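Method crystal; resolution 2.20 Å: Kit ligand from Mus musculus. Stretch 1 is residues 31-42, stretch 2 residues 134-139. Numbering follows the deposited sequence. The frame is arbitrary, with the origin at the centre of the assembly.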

# COMPACT_ATOMS: atom_id res chain seq x y z
N VAL A 31 -1.34 21.94 5.73
CA VAL A 31 -1.49 23.38 5.96
C VAL A 31 -2.04 23.59 7.37
O VAL A 31 -3.22 23.37 7.63
CB VAL A 31 -2.45 24.01 4.91
CG1 VAL A 31 -2.73 25.47 5.26
CG2 VAL A 31 -1.85 23.90 3.50
N ALA A 32 -1.17 24.01 8.28
CA ALA A 32 -1.52 24.25 9.68
C ALA A 32 -2.75 25.12 9.92
O ALA A 32 -2.92 26.15 9.27
CB ALA A 32 -0.33 24.83 10.42
N GLY A 33 -3.58 24.72 10.87
CA GLY A 33 -4.76 25.51 11.19
C GLY A 33 -5.97 25.06 10.41
O GLY A 33 -7.07 25.59 10.58
N MET A 34 -5.77 24.08 9.54
CA MET A 34 -6.87 23.57 8.76
C MET A 34 -7.97 23.04 9.67
O MET A 34 -9.14 23.01 9.30
CB MET A 34 -6.41 22.46 7.84
CG MET A 34 -7.57 21.70 7.26
SD MET A 34 -7.27 19.95 7.18
CE MET A 34 -8.57 19.47 6.06
N ASP A 35 -7.59 22.61 10.86
CA ASP A 35 -8.58 22.07 11.78
C ASP A 35 -9.30 23.10 12.64
O ASP A 35 -10.32 22.79 13.25
CB ASP A 35 -7.97 20.95 12.65
CG ASP A 35 -6.57 21.28 13.14
OD1 ASP A 35 -5.92 20.37 13.71
OD2 ASP A 35 -6.10 22.42 12.96
N VAL A 36 -8.80 24.33 12.67
CA VAL A 36 -9.43 25.38 13.48
C VAL A 36 -9.75 26.66 12.70
O VAL A 36 -10.79 27.30 12.91
CB VAL A 36 -8.54 25.78 14.69
CG1 VAL A 36 -8.28 24.56 15.56
CG2 VAL A 36 -7.23 26.35 14.21
N LEU A 37 -8.86 27.04 11.79
CA LEU A 37 -9.03 28.26 11.02
C LEU A 37 -10.21 28.27 10.08
O LEU A 37 -10.69 27.22 9.63
CB LEU A 37 -7.76 28.53 10.23
CG LEU A 37 -6.96 29.82 10.39
CD1 LEU A 37 -7.02 30.38 11.81
CD2 LEU A 37 -5.53 29.52 9.96
N PRO A 38 -10.75 29.46 9.80
CA PRO A 38 -11.88 29.46 8.88
C PRO A 38 -11.40 29.03 7.48
O PRO A 38 -10.33 29.44 7.01
CB PRO A 38 -12.39 30.91 8.95
CG PRO A 38 -11.25 31.69 9.61
CD PRO A 38 -10.68 30.71 10.56
N SER A 39 -12.21 28.20 6.85
CA SER A 39 -11.95 27.62 5.53
C SER A 39 -11.26 28.50 4.48
O SER A 39 -10.27 28.06 3.86
CB SER A 39 -13.27 27.06 4.98
OG SER A 39 -13.39 27.31 3.60
N HIS A 40 -11.72 29.73 4.28
CA HIS A 40 -11.12 30.60 3.27
C HIS A 40 -9.63 30.84 3.54
O HIS A 40 -8.92 31.36 2.68
CB HIS A 40 -11.81 31.96 3.22
CG HIS A 40 -11.41 32.88 4.33
ND1 HIS A 40 -12.06 32.91 5.54
CD2 HIS A 40 -10.37 33.74 4.43
CE1 HIS A 40 -11.44 33.75 6.35
NE2 HIS A 40 -10.41 34.27 5.70
N CYS A 41 -9.18 30.49 4.74
CA CYS A 41 -7.78 30.68 5.11
C CYS A 41 -6.89 29.55 4.62
O CYS A 41 -5.70 29.75 4.38
CB CYS A 41 -7.62 30.74 6.63
SG CYS A 41 -8.39 32.17 7.46
N TRP A 42 -7.46 28.36 4.45
CA TRP A 42 -6.63 27.22 4.08
C TRP A 42 -7.05 26.35 2.90
O TRP A 42 -6.23 25.61 2.38
CB TRP A 42 -6.45 26.32 5.32
CG TRP A 42 -7.75 25.90 5.95
CD1 TRP A 42 -8.40 26.51 7.00
CD2 TRP A 42 -8.57 24.77 5.59
NE1 TRP A 42 -9.55 25.83 7.31
CE2 TRP A 42 -9.68 24.76 6.46
CE3 TRP A 42 -8.46 23.77 4.61
CZ2 TRP A 42 -10.69 23.78 6.38
CZ3 TRP A 42 -9.46 22.80 4.53
CH2 TRP A 42 -10.56 22.81 5.41
N SER A 134 -13.59 37.74 10.52
CA SER A 134 -12.59 36.82 11.08
C SER A 134 -11.43 36.62 10.11
O SER A 134 -11.64 36.18 8.98
CB SER A 134 -13.25 35.47 11.40
OG SER A 134 -13.89 34.93 10.26
N ASP A 135 -10.22 36.97 10.54
CA ASP A 135 -9.04 36.81 9.70
C ASP A 135 -8.11 35.72 10.23
O ASP A 135 -8.11 35.39 11.42
CB ASP A 135 -8.32 38.17 9.53
CG ASP A 135 -7.12 38.32 10.43
OD1 ASP A 135 -7.27 38.13 11.66
OD2 ASP A 135 -6.03 38.66 9.92
N CYS A 136 -7.32 35.16 9.32
CA CYS A 136 -6.41 34.05 9.61
C CYS A 136 -5.27 34.30 10.56
O CYS A 136 -4.18 34.67 10.15
CB CYS A 136 -5.84 33.55 8.29
SG CYS A 136 -7.09 33.65 6.97
N VAL A 137 -5.52 34.06 11.84
CA VAL A 137 -4.50 34.24 12.86
C VAL A 137 -4.27 32.94 13.61
O VAL A 137 -5.22 32.24 13.95
CB VAL A 137 -4.89 35.33 13.87
CG1 VAL A 137 -3.78 35.50 14.90
CG2 VAL A 137 -5.15 36.63 13.15
N LEU A 138 -3.01 32.62 13.86
CA LEU A 138 -2.65 31.42 14.60
C LEU A 138 -1.53 31.77 15.56
O LEU A 138 -0.71 32.65 15.26
CB LEU A 138 -2.19 30.32 13.65
CG LEU A 138 -3.27 29.69 12.76
CD1 LEU A 138 -2.63 28.70 11.81
CD2 LEU A 138 -4.30 28.98 13.62
N SER A 139 -1.49 31.10 16.70
CA SER A 139 -0.46 31.34 17.71
C SER A 139 -0.36 32.83 18.04
O SER A 139 -1.36 33.54 17.84
CB SER A 139 0.90 30.82 17.23
OG SER A 139 1.38 31.56 16.12

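This is a small, disulfide-anchored contact between two irregular segments far apart in sequence, completed by apolar packing and without a hydrogen bond crossing between them. The covalent link joins Cys 41 SG to Cys 136 SG at 2.0 Å; its chi3 of -87° lies close to the right angle that disulfides favour, and the bond holds the CA atoms of Cys 41 and Cys 136 5.8 Å apart. Beside it, His 40 NE2 lies 3.6 Å from Cys 136 SG, with the sulfur oblique to the ring, while His 40 CE1 approaches Ser 134 O at 3.6 Å, near the ring plane.

At the other end, Leu 138 supplies most of the apolar contacts from stretch 2. Leu 138 CD1 meets Leu 37 CD2 at 3.5 Å, and Leu 138 CD2 meets Val 36 CG2 at 4.0 Å. Leu 37 also packs beside Cys 136, its CD2 standing 4.4 Å from Cys 136 CB. Gly 33 CA is 3.9 Å from Leu 138 CD1; an ideal CB there would fall 2.7 Å from that methyl, and the backbone angles (93/-2) independently call for glycine.

Local bonds shape stretch 1. Val 31 to Met 34 form a type II turn, Leu 37 N donates to Gly 33 O at 2.6 Å, and Trp 42 NE1 donates to Leu 37 O at 2.9 Å. Altogether, the contact buries 379 Å², both sides summed.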